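Local structure of 5-formaminoimidazole-4-carboxamide-1-(Beta)-D-ribofuranosyl 5'-monophosphate synthetase (Thermococcus kodakarensis, 2PBZ) at residues Ala84-Phe87 / Gly88-Phe92; Leu298-Ala301 / Glu302-Arg306. The protein binds ATP and probably catalyses the ATP-dependent joining of formate to the purine precursor AICAR in IMP biosynthesis. One frame throughout, in Å; residues are numbered along the deposited sequence.

Contact 1: Ala84-Phe87 / Gly88-Phe92; sequences ARFF and GNRRF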
ATOM      1  N   ALA A  84      18.357 -32.433   3.193  1.00 58.35           N
ATOM      2  CA  ALA A  84      18.806 -31.047   3.068  1.00 57.08           C
ATOM      3  C   ALA A  84      18.911 -30.298   4.403  1.00 56.90           C
ATOM      4  O   ALA A  84      18.262 -30.644   5.378  1.00 55.12           O
ATOM      5  CB  ALA A  84      17.887 -30.296   2.105  1.00 56.59           C
ATOM      6  N   ARG A  85      19.722 -29.250   4.414  1.00 57.76           N
ATOM      7  CA  ARG A  85      19.967 -28.449   5.610  1.00 57.59           C
ATOM      8  C   ARG A  85      18.786 -27.715   6.282  1.00 56.25           C
ATOM      9  O   ARG A  85      18.660 -27.808   7.495  1.00 58.25           O
ATOM     10  CB  ARG A  85      21.090 -27.464   5.318  1.00 61.33           C
ATOM     11  CG  ARG A  85      21.941 -27.149   6.526  1.00 64.20           C
ATOM     12  CD  ARG A  85      23.427 -27.205   6.164  1.00 67.89           C
ATOM     13  NE  ARG A  85      24.233 -27.104   7.371  1.00 71.08           N
ATOM     14  CZ  ARG A  85      24.109 -27.923   8.411  1.00 73.78           C
ATOM     15  NH1 ARG A  85      23.204 -28.905   8.385  1.00 75.14           N
ATOM     16  NH2 ARG A  85      24.896 -27.772   9.476  1.00 73.62           N
ATOM     17  N   PHE A  86      17.956 -26.980   5.525  1.00 52.90           N
ATOM     18  CA  PHE A  86      16.754 -26.255   6.041  1.00 49.21           C
ATOM     19  C   PHE A  86      16.851 -25.152   7.083  1.00 48.01           C
ATOM     20  O   PHE A  86      17.332 -25.366   8.190  1.00 48.01           O
ATOM     21  CB  PHE A  86      15.703 -27.231   6.564  1.00 46.32           C
ATOM     22  CG  PHE A  86      14.784 -27.772   5.505  1.00 44.59           C
ATOM     23  CD1 PHE A  86      15.260 -28.632   4.517  1.00 45.11           C
ATOM     24  CD2 PHE A  86      13.438 -27.434   5.507  1.00 41.82           C
ATOM     25  CE1 PHE A  86      14.391 -29.150   3.537  1.00 44.96           C
ATOM     26  CE2 PHE A  86      12.569 -27.938   4.546  1.00 40.92           C
ATOM     27  CZ  PHE A  86      13.039 -28.794   3.562  1.00 42.66           C
ATOM     28  N   PHE A  87      16.321 -23.979   6.744  1.00 47.91           N
ATOM     29  CA  PHE A  87      16.329 -22.835   7.663  1.00 47.90           C
ATOM     30  C   PHE A  87      15.221 -22.882   8.731  1.00 49.34           C
ATOM     31  O   PHE A  87      14.097 -23.262   8.436  1.00 48.87           O
ATOM     32  CB  PHE A  87      16.182 -21.529   6.888  1.00 44.35           C
ATOM     33  CG  PHE A  87      16.286 -20.310   7.752  1.00 43.47           C
ATOM     34  CD1 PHE A  87      17.531 -19.798   8.108  1.00 42.19           C
ATOM     35  CD2 PHE A  87      15.138 -19.713   8.283  1.00 43.92           C
ATOM     36  CE1 PHE A  87      17.638 -18.709   8.990  1.00 41.76           C
ATOM     37  CE2 PHE A  87      15.235 -18.634   9.160  1.00 42.61           C
ATOM     38  CZ  PHE A  87      16.488 -18.132   9.515  1.00 41.31           C
ATOM     39  N   GLY A  88      15.565 -22.498   9.965  1.00 50.91           N
ATOM     40  CA  GLY A  88      14.619 -22.438  11.077  1.00 52.26           C
ATOM     41  C   GLY A  88      13.708 -23.616  11.394  1.00 53.29           C
ATOM     42  O   GLY A  88      12.672 -23.808  10.759  1.00 55.12           O
ATOM     43  N   ASN A  89      14.060 -24.369  12.426  1.00 53.99           N
ATOM     44  CA  ASN A  89      13.296 -25.548  12.828  1.00 54.72           C
ATOM     45  C   ASN A  89      12.940 -26.300  11.561  1.00 55.19           C
ATOM     46  O   ASN A  89      13.725 -26.279  10.606  1.00 57.66           O
ATOM     47  CB  ASN A  89      12.035 -25.185  13.598  1.00 53.77           C
ATOM     48  CG  ASN A  89      11.554 -26.333  14.505  1.00 54.30           C
ATOM     49  OD1 ASN A  89      11.382 -27.467  14.058  1.00 53.89           O
ATOM     50  ND2 ASN A  89      11.333 -26.034  15.776  1.00 53.49           N
ATOM     51  N   ARG A  90      11.784 -26.949  11.537  1.00 53.97           N
ATOM     52  CA  ARG A  90      11.382 -27.721  10.368  1.00 54.45           C
ATOM     53  C   ARG A  90      10.266 -28.632  10.803  1.00 54.01           C
ATOM     54  O   ARG A  90       9.440 -29.067  10.003  1.00 53.36           O
ATOM     55  CB  ARG A  90      12.552 -28.565   9.833  1.00 56.29           C
ATOM     56  CG  ARG A  90      12.236 -29.267   8.516  1.00 59.79           C
ATOM     57  CD  ARG A  90      13.473 -29.860   7.854  1.00 64.18           C
ATOM     58  NE  ARG A  90      13.761 -31.246   8.224  1.00 67.45           N
ATOM     59  CZ  ARG A  90      14.953 -31.811   8.061  1.00 69.26           C
ATOM     60  NH1 ARG A  90      15.945 -31.092   7.540  1.00 69.76           N
ATOM     61  NH2 ARG A  90      15.156 -33.081   8.418  1.00 69.85           N
ATOM     62  N   ARG A  91      10.252 -28.931  12.096  1.00 54.33           N
ATOM     63  CA  ARG A  91       9.209 -29.772  12.639  1.00 54.99           C
ATOM     64  C   ARG A  91       8.004 -28.877  12.870  1.00 54.84           C
ATOM     65  O   ARG A  91       6.871 -29.353  12.987  1.00 55.48           O
ATOM     66  CB  ARG A  91       9.674 -30.427  13.938  1.00 56.11           C
ATOM     67  CG  ARG A  91      10.320 -31.810  13.728  1.00 56.93           C
ATOM     68  CD  ARG A  91      11.826 -31.763  13.835  1.00 56.19           C
ATOM     69  NE  ARG A  91      12.236 -31.127  15.079  1.00 57.71           N
ATOM     70  CZ  ARG A  91      13.465 -30.681  15.311  1.00 59.79           C
ATOM     71  NH1 ARG A  91      14.414 -30.814  14.381  1.00 60.20           N
ATOM     72  NH2 ARG A  91      13.736 -30.065  16.454  1.00 60.62           N
ATOM     73  N   PHE A  92       8.270 -27.573  12.911  1.00 53.76           N
ATOM     74  CA  PHE A  92       7.249 -26.550  13.110  1.00 52.56           C
ATOM     75  C   PHE A  92       6.329 -26.397  11.900  1.00 50.88           C
ATOM     76  O   PHE A  92       5.130 -26.213  12.040  1.00 50.34           O
ATOM     77  CB  PHE A  92       7.949 -25.223  13.425  1.00 52.19           C
ATOM     78  CG  PHE A  92       7.017 -24.049  13.587  1.00 53.70           C
ATOM     79  CD1 PHE A  92       5.839 -24.159  14.328  1.00 53.80           C
ATOM     80  CD2 PHE A  92       7.354 -22.808  13.050  1.00 53.84           C
ATOM     81  CE1 PHE A  92       5.013 -23.037  14.533  1.00 53.57           C
ATOM     82  CE2 PHE A  92       6.539 -21.690  13.249  1.00 53.53           C
ATOM     83  CZ  PHE A  92       5.366 -21.803  13.991  1.00 53.80           C
TER

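Contact 2: Leu298-Ala301 / Glu302-Arg306; sequences LRLA and EEEDR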
ATOM      1  N   LEU A 298      20.929 -15.644   8.880  1.00 49.97           N
ATOM      2  CA  LEU A 298      21.879 -16.631   8.425  1.00 50.92           C
ATOM      3  C   LEU A 298      23.288 -16.052   8.487  1.00 51.18           C
ATOM      4  O   LEU A 298      24.187 -16.645   9.078  1.00 51.43           O
ATOM      5  CB  LEU A 298      21.527 -17.027   7.001  1.00 50.45           C
ATOM      6  CG  LEU A 298      21.842 -18.443   6.533  1.00 51.87           C
ATOM      7  CD1 LEU A 298      21.334 -19.459   7.550  1.00 50.68           C
ATOM      8  CD2 LEU A 298      21.200 -18.666   5.170  1.00 51.52           C
ATOM      9  N   ARG A 299      23.480 -14.881   7.897  1.00 52.38           N
ATOM     10  CA  ARG A 299      24.798 -14.253   7.885  1.00 53.55           C
ATOM     11  C   ARG A 299      25.316 -13.976   9.293  1.00 55.01           C
ATOM     12  O   ARG A 299      26.509 -14.097   9.557  1.00 55.41           O
ATOM     13  CB  ARG A 299      24.758 -12.945   7.108  1.00 53.11           C
ATOM     14  CG  ARG A 299      26.126 -12.465   6.674  1.00 55.22           C
ATOM     15  CD  ARG A 299      26.078 -11.000   6.319  1.00 58.07           C
ATOM     16  NE  ARG A 299      25.615 -10.235   7.470  1.00 61.47           N
ATOM     17  CZ  ARG A 299      26.266  -9.200   8.001  1.00 64.83           C
ATOM     18  NH1 ARG A 299      27.416  -8.793   7.478  1.00 64.69           N
ATOM     19  NH2 ARG A 299      25.773  -8.587   9.076  1.00 66.11           N
ATOM     20  N   LEU A 300      24.420 -13.584  10.195  1.00 55.74           N
ATOM     21  CA  LEU A 300      24.828 -13.309  11.558  1.00 56.93           C
ATOM     22  C   LEU A 300      25.310 -14.586  12.213  1.00 58.29           C
ATOM     23  O   LEU A 300      26.288 -14.581  12.942  1.00 59.61           O
ATOM     24  CB  LEU A 300      23.669 -12.736  12.367  1.00 57.13           C
ATOM     25  CG  LEU A 300      23.328 -11.283  12.089  1.00 56.54           C
ATOM     26  CD1 LEU A 300      22.204 -10.859  13.011  1.00 57.05           C
ATOM     27  CD2 LEU A 300      24.566 -10.416  12.305  1.00 57.18           C
ATOM     28  N   ALA A 301      24.610 -15.681  11.952  1.00 59.52           N
ATOM     29  CA  ALA A 301      24.994 -16.960  12.512  1.00 61.46           C
ATOM     30  C   ALA A 301      26.369 -17.388  11.974  1.00 63.55           C
ATOM     31  O   ALA A 301      27.210 -17.882  12.721  1.00 64.63           O
ATOM     32  CB  ALA A 301      23.937 -18.004  12.184  1.00 59.94           C
ATOM     33  N   GLU A 302      26.593 -17.183  10.682  1.00 64.85           N
ATOM     34  CA  GLU A 302      27.859 -17.534  10.050  1.00 66.32           C
ATOM     35  C   GLU A 302      29.025 -16.861  10.752  1.00 66.60           C
ATOM     36  O   GLU A 302      29.985 -17.518  11.182  1.00 66.57           O
ATOM     37  CB  GLU A 302      27.869 -17.071   8.600  1.00 68.38           C
ATOM     38  CG  GLU A 302      26.821 -17.706   7.749  1.00 71.57           C
ATOM     39  CD  GLU A 302      27.140 -19.148   7.446  1.00 73.56           C
ATOM     40  OE1 GLU A 302      27.384 -19.919   8.415  1.00 75.25           O
ATOM     41  OE2 GLU A 302      27.147 -19.500   6.241  1.00 72.48           O
ATOM     42  N   GLU A 303      28.931 -15.541  10.854  1.00 66.66           N
ATOM     43  CA  GLU A 303      29.976 -14.751  11.449  1.00 67.69           C
ATOM     44  C   GLU A 303      30.203 -15.051  12.920  1.00 68.49           C
ATOM     45  O   GLU A 303      31.153 -14.534  13.510  1.00 68.97           O
ATOM     46  CB  GLU A 303      29.653 -13.270  11.258  1.00 68.07           C
ATOM     47  CG  GLU A 303      29.247 -12.930   9.842  1.00 68.45           C
ATOM     48  CD  GLU A 303      28.715 -11.521   9.704  1.00 69.68           C
ATOM     49  OE1 GLU A 303      27.783 -11.151  10.468  1.00 69.87           O
ATOM     50  OE2 GLU A 303      29.221 -10.783   8.820  1.00 70.36           O
ATOM     51  N   GLU A 304      29.359 -15.888  13.514  1.00 69.09           N
ATOM     52  CA  GLU A 304      29.510 -16.201  14.937  1.00 70.78           C
ATOM     53  C   GLU A 304      29.547 -17.705  15.225  1.00 71.94           C
ATOM     54  O   GLU A 304      29.384 -18.153  16.365  1.00 72.09           O
ATOM     55  CB  GLU A 304      28.383 -15.525  15.717  1.00 70.38           C
ATOM     56  CG  GLU A 304      28.389 -14.012  15.553  1.00 69.93           C
ATOM     57  CD  GLU A 304      27.023 -13.383  15.756  1.00 70.12           C
ATOM     58  OE1 GLU A 304      26.417 -13.587  16.839  1.00 69.68           O
ATOM     59  OE2 GLU A 304      26.560 -12.677  14.823  1.00 68.94           O
ATOM     60  N   ASP A 305      29.768 -18.482  14.177  1.00 73.00           N
ATOM     61  CA  ASP A 305      29.849 -19.924  14.311  1.00 73.41           C
ATOM     62  C   ASP A 305      28.585 -20.507  14.936  1.00 72.64           C
ATOM     63  O   ASP A 305      28.563 -21.683  15.312  1.00 72.22           O
ATOM     64  CB  ASP A 305      31.078 -20.303  15.150  1.00 75.05           C
ATOM     65  CG  ASP A 305      31.539 -21.737  14.913  1.00 77.11           C
ATOM     66  OD1 ASP A 305      32.443 -22.200  15.640  1.00 77.87           O
ATOM     67  OD2 ASP A 305      31.006 -22.399  13.997  1.00 77.83           O
ATOM     68  N   ARG A 306      27.537 -19.693  15.067  1.00 72.28           N
ATOM     69  CA  ARG A 306      26.277 -20.196  15.614  1.00 72.13           C
ATOM     70  C   ARG A 306      25.826 -21.112  14.482  1.00 71.76           C
ATOM     71  O   ARG A 306      26.327 -22.222  14.340  1.00 73.32           O
ATOM     72  CB  ARG A 306      25.264 -19.067  15.802  1.00 72.44           C
ATOM     73  CG  ARG A 306      24.773 -18.867  17.224  1.00 72.70           C
ATOM     74  CD  ARG A 306      25.734 -18.016  18.058  1.00 72.91           C
ATOM     75  NE  ARG A 306      25.159 -16.725  18.443  1.00 72.73           N
ATOM     76  CZ  ARG A 306      24.028 -16.567  19.131  1.00 72.59           C
ATOM     77  NH1 ARG A 306      23.321 -17.624  19.528  1.00 72.05           N
ATOM     78  NH2 ARG A 306      23.596 -15.345  19.418  1.00 71.92           N
TER

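Contact 1: Ala84-Phe87 / Gly88-Phe92
Ala84 meets Arg90 through its main chain: Ala84 O lies 3.2 Å from Arg90 NH1, at the edge of the guanidinium and near its plane. The methyl group of Ala84 sits in the plane of the Phe86 ring, at its edge, and also touches Val64; a small side chain suits so enclosed a site. Arg85 only carries the main chain on to Phe86.

Phe86 carries the main side-chain contact. Arg90 CD lies over one face of its ring, offset toward the rim, in a CH-pi contact 3.7 Å from the ring centroid and 28° off the normal; the closest ring atoms include Phe86 CD2, 3.4 Å from Arg90 CD. Beyond this methylene the arginine chain bends, and its guanidinium is inclined 75° to the ring. With Arg90 CZ 5.1 Å from the Phe86 centroid, any cation-pi attraction is weak at most. Arginine fits because its aliphatic part covers an aromatic face while its NH2 goes on to donate a hydrogen bond to the backbone oxygen of Glu80.

Asn89 opens an Asx turn that carries the chain through Arg90 to Arg91. The bond that defines it runs from Arg91 N to Asn89 OD1 at 2.7 Å; Arg90 N donates to Asn89 OD1 as well, at 2.6 Å and in the carbonyl plane, so two backbone donors fix the amide's rotation. Asparagine supplies the short side-chain carbonyl that the turn needs.

Phe87 holds its CG anti to the backbone N (chi1 -176°), beside its own carbonyl carbon, which brings the following amide over one ring face: Gly88 N is 3.2 Å from Phe87 CG. Glycine suits that next position, since phi is positive and a beta carbon would press on Phe87 C. The ring itself packs against Ile294 and Glu297 of helix 290-302.

Contact 2: Leu298-Ala301 / Glu302-Arg306
Glu303 reaches back along the chain to Arg299, four residues earlier, in the spacing that brings side chains together on one helix face. From CB, which lies near Arg299 O, the chain leaves with CG anti to its own carbonyl carbon (chi1 -48°) and then extends. Glu303 CG passes 3.0 Å from Arg299 O. At the carboxylate the two oxygens differ: Glu303 OE1 remains 3.3 Å from Arg299 O, an acceptor beside an acceptor, whereas Glu303 OE2 makes a salt bridge with Arg299 NH1 at 3.0 Å. OE2 stands over one face of the guanidinium, toward its rim, and the two planar groups are 58° apart. The attraction is therefore between charges, with no N-H aimed at the oxygen. With Arg299 reduced to an alanine, the Glu303 carboxylate is likely to lose its cationic mate and turn more freely beside a carbonyl oxygen.

The backbone shows how the helix finishes. Glu302 N hydrogen-bonds to Leu298 O at 2.9 Å and Glu303 N to Arg299 O at 3.1 Å, the latter almost straight (173°). Glu304 N donates to Ala301 O, 3.0 Å away and three residues back, from above the carbonyl plane. A type I beta turn, Glu302 to Asp305, overlaps the last helix residue and is closed by the hydrogen bond from Asp305 N to Glu302 O. The small side chain of Ala301 is consistent with the close return of Arg306, whose CB comes 4.0 Å from Ala301 CB.

Beyond the turn, Arg306 forms a salt bridge with Glu309 and touches Ile180, between strands 170-178 and 183-194. On the helix itself, Leu298 packs on Phe25 and Leu307, and Arg299 has a long, weak ion pair with Glu23; thus the end of helix 290-302 borders the connection from helix 13-22 to strand 27-31.

Overall arrangement
Contact 1 and contact 2 lie far apart in sequence, in the N-terminal and C-terminal parts of the chain, yet their centres are about 16 Å apart. They meet directly where Phe87 CD1 packs 3.9 Å from Leu298 CD1, a hydrophobic contact linking the loop before helix 99-109 to helix 290-302. The last modelled residues add a second link: Val310 and Thr312, a few residues beyond contact 2, form backbone hydrogen bonds with contact 1, at Gly88 and at Arg85 and Phe86. Both contacts lie away from the ATP pocket that includes Phe129, Glu163 and Tyr172, and together they join the two parts of the chain.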